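NlpC/P60 domain-containing protein (Mycobacterium avium subsp. paratuberculosis, PDB 3GT2) is of unknown function, though its P60 domain, the part in this chain, belongs to a family generally assigned cysteine-type peptidase activity. Local coordinates at residues Val7-Met10 and Asp11-Ala15; Gly58-Gln61 and Tyr62-Gly66. All coordinates share one frame; numbering follows the deposited sequence.

In the fold
Both contacts are successive turns within a single helix, but the two helices live in different surroundings. Contact 1 opens helix 7-24 at the surface, about 19 Å (centre to centre) from the middle of the chain; its side chains mix charged and amide groups with apolar ones, and most are exposed. Contact 2 lies on helix 56-65, about 7 Å from the middle, where mostly buried side chains pack against strands 95-98, 105-111 and 114-118. Backbone bonds of the same i to i+4 pattern run through each. The contact centres are about 18 Å apart and the contacts do not touch, yet their helices meet: Arg22, farther along helix 7-24, reaches Tyr62 of contact 2.

Contact 1 of 2, residues Val7-Met10 and Asp11-Ala15; sequences VRAM and DYQQA
Val7 and Asp11 stand side by side one turn apart in the first turns of helix 7-24, with Val7 CG1 3.7 Å from Asp11 OD2. The Asp11 carboxylate is brought there by a first torsion of -77°, which swings CG back beside its own backbone N and toward the preceding turn. A negative charge so near the start of a helix is probably favoured by the amide groups facing that end.

Packing is tight along the backbone. Asp11 N donates to Val7 O at 2.7 Å, and Gln14 N to Met10 O at the same distance; between them Tyr12 N bonds to Arg8 O and Gln13 N to Ala9 O. Gln13 adds its aliphatic part to this close region: CG sits 3.1 Å from Ala9 O, because the side chain folds back over the previous turn before extending outward.

The outer side is looser and largely exposed. Selenomethionine Met10 runs out extended as far as SE and then bends at chi3 (61°), which leaves CE only 4.2 Å from Asp11 OD1. Gln14 lies alongside Met10, pointing the same way, and its OE1 approaches Met10 CG at 3.8 Å. These are side-chain contacts without a hydrogen bond, unlike the fixed backbone bonds beneath them. Tyr12 CB rests 3.4 Å from Arg8 O, and Ala9 O lies at the edge of the ring, near its plane, while the ring leads away.

That ring marks the side of the helix turned to the rest of the domain: Tyr12 packs on Arg91 and Leu140, and Ala15 on Ala67 and Leu140. The exposed first turns therefore join the body through loops, with Leu140 coming shortly after strand 136-138 and Ala67 just beyond helix 56-65.

Contact 2 of 2, residues Gly58-Gln61 and Tyr62-Gly66; sequences GLMQ and YAYAG
The Tyr64 ring meets Met60 by its edge: Met60 O lies in the ring plane, 3.1 Å from Tyr64 CD1. Neither ring face is used by Gly58-Gln61. The Tyr62 ring instead turns away from the preceding turn and makes a cation-pi interaction with Arg22 of helix 7-24. Both tyrosines belong to helix 56-65 of the NlpC/P60 fold, the helix that in active relatives carries the nucleophilic cysteine at its start; this chain contains no cysteine.

With chi1 at -71°, Tyr64 CG is held beside its own backbone N, which brings the CD1 edge of the ring up against the Met60 carbonyl oxygen. The same oxygen accepts a hydrogen bond from Tyr64 N at 3.0 Å, nearly straight (171°). Selenomethionine Met60 completes the pairing with SE 4.3 Å from Tyr64 CE1, an apolar contact that continues into the sheet, where Met60 and Tyr64 both touch Leu95 and Met108. Leu59 packs on Leu116 and Val118.

Two buried polar atoms find partners outside the two turns: Tyr64 OH with Gly93 O, and Gln61 OE1 with Arg73 NE. Tyr62 N and Ala63 N bond to Gly58 O and Leu59 O. The last turn is less regular, for Ala65 N reaches Gln61 O at 3.1 Å with its N-H bent to 140°.

Contact 1 of 2, residues Val7-Met10 and Asp11-Ala15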
ATOM      1  N   VAL A   7      24.399   1.735   7.695  1.00 31.83           N
ATOM      2  CA  VAL A   7      23.963   0.951   6.545  1.00 37.15           C
ATOM      3  C   VAL A   7      22.487   0.598   6.701  1.00 34.63           C
ATOM      4  O   VAL A   7      21.741   0.536   5.725  1.00 37.56           O
ATOM      5  CB  VAL A   7      24.794  -0.340   6.396  1.00 43.33           C
ATOM      6  CG1 VAL A   7      24.262  -1.179   5.250  1.00 44.09           C
ATOM      7  CG2 VAL A   7      26.265  -0.008   6.175  1.00 46.08           C
ATOM      8  N   ARG A   8      22.079   0.377   7.946  1.00 37.57           N
ATOM      9  CA  ARG A   8      20.684   0.140   8.278  1.00 38.84           C
ATOM     10  C   ARG A   8      19.828   1.300   7.770  1.00 32.73           C
ATOM     11  O   ARG A   8      18.840   1.093   7.062  1.00 28.61           O
ATOM     12  CB  ARG A   8      20.534  -0.003   9.793  1.00 47.17           C
ATOM     13  CG  ARG A   8      19.255  -0.676  10.244  1.00 57.61           C
ATOM     14  CD  ARG A   8      19.109  -0.601  11.758  1.00 66.00           C
ATOM     15  NE  ARG A   8      17.960  -1.363  12.238  1.00 71.99           N
ATOM     16  CZ  ARG A   8      18.049  -2.518  12.890  1.00 75.41           C
ATOM     17  NH1 ARG A   8      19.237  -3.048  13.153  1.00 77.51           N
ATOM     18  NH2 ARG A   8      16.948  -3.142  13.287  1.00 75.66           N
ATOM     19  N   ALA A   9      20.218   2.521   8.122  1.00 29.15           N
ATOM     20  CA  ALA A   9      19.497   3.707   7.668  1.00 27.37           C
ATOM     21  C   ALA A   9      19.506   3.842   6.147  1.00 24.80           C
ATOM     22  O   ALA A   9      18.480   4.148   5.549  1.00 27.98           O
ATOM     23  CB  ALA A   9      20.061   4.965   8.317  1.00 22.73           C
HETATM   24  N   MSE A  10      20.664   3.635   5.522  1.00 25.61           N
HETATM   25  CA  MSE A  10      20.760   3.724   4.066  1.00 25.55           C
HETATM   26  C   MSE A  10      19.896   2.671   3.377  1.00 26.96           C
HETATM   27  O   MSE A  10      19.186   2.976   2.426  1.00 25.38           O
HETATM   28  CB  MSE A  10      22.204   3.582   3.587  1.00 30.26           C
HETATM   29  CG  MSE A  10      22.343   3.714   2.085  1.00 30.31           C
HETATM   30 SE   MSE A  10      24.203   3.528   1.491  1.00 54.17          SE
HETATM   31  CE  MSE A  10      24.553   1.710   2.131  1.00 45.46           C
ATOM     32  N   ASP A  11      19.951   1.435   3.861  1.00 28.77           N
ATOM     33  CA  ASP A  11      19.150   0.367   3.265  1.00 28.46           C
ATOM     34  C   ASP A  11      17.662   0.681   3.367  1.00 24.89           C
ATOM     35  O   ASP A  11      16.909   0.489   2.411  1.00 25.38           O
ATOM     36  CB  ASP A  11      19.463  -0.984   3.914  1.00 35.30           C
ATOM     37  CG  ASP A  11      20.776  -1.574   3.425  1.00 47.41           C
ATOM     38  OD1 ASP A  11      21.401  -0.972   2.525  1.00 50.58           O
ATOM     39  OD2 ASP A  11      21.183  -2.642   3.938  1.00 51.39           O
ATOM     40  N   TYR A  12      17.250   1.167   4.531  1.00 24.39           N
ATOM     41  CA  TYR A  12      15.875   1.595   4.764  1.00 23.47           C
ATOM     42  C   TYR A  12      15.474   2.688   3.777  1.00 23.53           C
ATOM     43  O   TYR A  12      14.440   2.602   3.135  1.00 25.55           O
ATOM     44  CB  TYR A  12      15.750   2.099   6.201  1.00 26.31           C
ATOM     45  CG  TYR A  12      14.472   2.831   6.528  1.00 28.24           C
ATOM     46  CD1 TYR A  12      13.237   2.212   6.402  1.00 27.95           C
ATOM     47  CD2 TYR A  12      14.505   4.134   7.002  1.00 32.17           C
ATOM     48  CE1 TYR A  12      12.066   2.881   6.724  1.00 27.70           C
ATOM     49  CE2 TYR A  12      13.343   4.810   7.328  1.00 33.51           C
ATOM     50  CZ  TYR A  12      12.125   4.181   7.184  1.00 32.76           C
ATOM     51  OH  TYR A  12      10.967   4.858   7.503  1.00 33.49           O
ATOM     52  N   GLN A  13      16.310   3.713   3.653  1.00 24.02           N
ATOM     53  CA  GLN A  13      16.043   4.804   2.724  1.00 22.68           C
ATOM     54  C   GLN A  13      16.030   4.334   1.273  1.00 25.38           C
ATOM     55  O   GLN A  13      15.201   4.767   0.468  1.00 22.91           O
ATOM     56  CB  GLN A  13      17.079   5.915   2.912  1.00 22.74           C
ATOM     57  CG  GLN A  13      17.025   6.573   4.282  1.00 26.92           C
ATOM     58  CD  GLN A  13      18.296   7.343   4.603  1.00 32.63           C
ATOM     59  OE1 GLN A  13      18.453   7.886   5.704  1.00 33.39           O
ATOM     60  NE2 GLN A  13      19.216   7.386   3.642  1.00 28.02           N
ATOM     61  N   GLN A  14      16.960   3.450   0.937  1.00 24.57           N
ATOM     62  CA  GLN A  14      17.029   2.923  -0.414  1.00 23.80           C
ATOM     63  C   GLN A  14      15.807   2.077  -0.733  1.00 21.38           C
ATOM     64  O   GLN A  14      15.228   2.194  -1.816  1.00 23.87           O
ATOM     65  CB  GLN A  14      18.282   2.083  -0.583  1.00 29.49           C
ATOM     66  CG  GLN A  14      19.426   2.796  -1.243  1.00 35.05           C
ATOM     67  CD  GLN A  14      20.528   1.830  -1.617  1.00 39.63           C
ATOM     68  OE1 GLN A  14      21.315   1.415  -0.769  1.00 42.39           O
ATOM     69  NE2 GLN A  14      20.580   1.451  -2.891  1.00 38.54           N
ATOM     70  N   ALA A  15      15.418   1.221   0.210  1.00 21.99           N
ATOM     71  CA  ALA A  15      14.225   0.391   0.028  1.00 23.96           C
ATOM     72  C   ALA A  15      12.985   1.260  -0.127  1.00 23.78           C
ATOM     73  O   ALA A  15      12.171   1.053  -1.018  1.00 21.62           O
ATOM     74  CB  ALA A  15      14.063  -0.574   1.198  1.00 25.55           C
TER

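Contact 2 of 2, residues Gly58-Gln61 and Tyr62-Gly66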
ATOM      1  N   GLY A  58      -3.369  -5.587  -3.615  1.00 19.23           N
ATOM      2  CA  GLY A  58      -2.564  -5.997  -4.759  1.00 14.56           C
ATOM      3  C   GLY A  58      -1.497  -4.969  -5.089  1.00 15.22           C
ATOM      4  O   GLY A  58      -0.367  -5.311  -5.427  1.00 13.81           O
ATOM      5  N   LEU A  59      -1.850  -3.695  -4.985  1.00 15.39           N
ATOM      6  CA  LEU A  59      -0.901  -2.650  -5.303  1.00 11.81           C
ATOM      7  C   LEU A  59       0.237  -2.599  -4.279  1.00 12.03           C
ATOM      8  O   LEU A  59       1.403  -2.402  -4.639  1.00 13.25           O
ATOM      9  CB  LEU A  59      -1.603  -1.295  -5.374  1.00 12.71           C
ATOM     10  CG  LEU A  59      -0.669  -0.093  -5.554  1.00 15.35           C
ATOM     11  CD1 LEU A  59       0.045  -0.117  -6.916  1.00 16.00           C
ATOM     12  CD2 LEU A  59      -1.445   1.201  -5.394  1.00 14.91           C
HETATM   13  N   MSE A  60      -0.099  -2.775  -3.006  1.00 13.26           N
HETATM   14  CA  MSE A  60       0.938  -2.786  -1.985  1.00 14.60           C
HETATM   15  C   MSE A  60       1.880  -3.968  -2.221  1.00 14.64           C
HETATM   16  O   MSE A  60       3.096  -3.834  -2.107  1.00 14.85           O
HETATM   17  CB  MSE A  60       0.342  -2.868  -0.570  1.00 14.19           C
HETATM   18  CG  MSE A  60      -0.639  -1.769  -0.196  1.00 18.69           C
HETATM   19 SE   MSE A  60       0.137   0.039  -0.181  1.00 21.81          SE
HETATM   20  CE  MSE A  60      -0.639   0.730  -1.813  1.00 18.33           C
ATOM     21  N   GLN A  61       1.322  -5.122  -2.561  1.00 12.96           N
ATOM     22  CA  GLN A  61       2.163  -6.295  -2.791  1.00 14.40           C
ATOM     23  C   GLN A  61       3.131  -5.996  -3.925  1.00 13.88           C
ATOM     24  O   GLN A  61       4.324  -6.294  -3.833  1.00 15.20           O
ATOM     25  CB  GLN A  61       1.326  -7.522  -3.150  1.00 14.47           C
ATOM     26  CG  GLN A  61       0.551  -8.129  -2.004  1.00 15.68           C
ATOM     27  CD  GLN A  61       0.041  -9.515  -2.355  1.00 25.28           C
ATOM     28  OE1 GLN A  61       0.372 -10.505  -1.695  1.00 27.12           O
ATOM     29  NE2 GLN A  61      -0.750  -9.597  -3.415  1.00 16.53           N
ATOM     30  N   TYR A  62       2.613  -5.417  -5.008  1.00 13.54           N
ATOM     31  CA  TYR A  62       3.460  -5.079  -6.155  1.00 15.16           C
ATOM     32  C   TYR A  62       4.594  -4.119  -5.763  1.00 18.30           C
ATOM     33  O   TYR A  62       5.760  -4.337  -6.113  1.00 16.68           O
ATOM     34  CB  TYR A  62       2.634  -4.457  -7.281  1.00 12.62           C
ATOM     35  CG  TYR A  62       3.499  -4.019  -8.443  1.00 14.62           C
ATOM     36  CD1 TYR A  62       4.023  -4.953  -9.319  1.00 20.86           C
ATOM     37  CD2 TYR A  62       3.825  -2.678  -8.628  1.00 16.49           C
ATOM     38  CE1 TYR A  62       4.827  -4.565 -10.392  1.00 22.80           C
ATOM     39  CE2 TYR A  62       4.630  -2.278  -9.679  1.00 22.06           C
ATOM     40  CZ  TYR A  62       5.129  -3.231 -10.560  1.00 24.01           C
ATOM     41  OH  TYR A  62       5.937  -2.844 -11.610  1.00 30.43           O
ATOM     42  N   ALA A  63       4.243  -3.035  -5.076  1.00 15.59           N
ATOM     43  CA  ALA A  63       5.217  -1.994  -4.767  1.00 15.12           C
ATOM     44  C   ALA A  63       6.318  -2.526  -3.844  1.00 16.70           C
ATOM     45  O   ALA A  63       7.510  -2.367  -4.120  1.00 16.27           O
ATOM     46  CB  ALA A  63       4.529  -0.793  -4.148  1.00 17.16           C
ATOM     47  N   TYR A  64       5.913  -3.175  -2.758  1.00 14.40           N
ATOM     48  CA  TYR A  64       6.880  -3.657  -1.771  1.00 12.01           C
ATOM     49  C   TYR A  64       7.761  -4.811  -2.267  1.00 14.25           C
ATOM     50  O   TYR A  64       8.866  -5.003  -1.779  1.00 17.08           O
ATOM     51  CB  TYR A  64       6.190  -3.947  -0.419  1.00 13.51           C
ATOM     52  CG  TYR A  64       5.771  -2.655   0.263  1.00 17.43           C
ATOM     53  CD1 TYR A  64       4.638  -1.971  -0.144  1.00 17.55           C
ATOM     54  CD2 TYR A  64       6.546  -2.091   1.265  1.00 22.94           C
ATOM     55  CE1 TYR A  64       4.261  -0.769   0.455  1.00 18.27           C
ATOM     56  CE2 TYR A  64       6.181  -0.898   1.868  1.00 16.54           C
ATOM     57  CZ  TYR A  64       5.050  -0.239   1.458  1.00 15.18           C
ATOM     58  OH  TYR A  64       4.697   0.958   2.055  1.00 23.19           O
ATOM     59  N   ALA A  65       7.298  -5.543  -3.279  1.00 15.40           N
ATOM     60  CA  ALA A  65       8.105  -6.624  -3.838  1.00 16.00           C
ATOM     61  C   ALA A  65       9.454  -6.117  -4.337  1.00 21.48           C
ATOM     62  O   ALA A  65      10.421  -6.867  -4.363  1.00 23.01           O
ATOM     63  CB  ALA A  65       7.360  -7.313  -4.949  1.00 21.97           C
ATOM     64  N   GLY A  66       9.517  -4.842  -4.722  1.00 25.54           N
ATOM     65  CA  GLY A  66      10.757  -4.238  -5.184  1.00 27.93           C
ATOM     66  C   GLY A  66      11.861  -4.174  -4.139  1.00 28.96           C
ATOM     67  O   GLY A  66      13.042  -4.122  -4.475  1.00 30.08           O
TER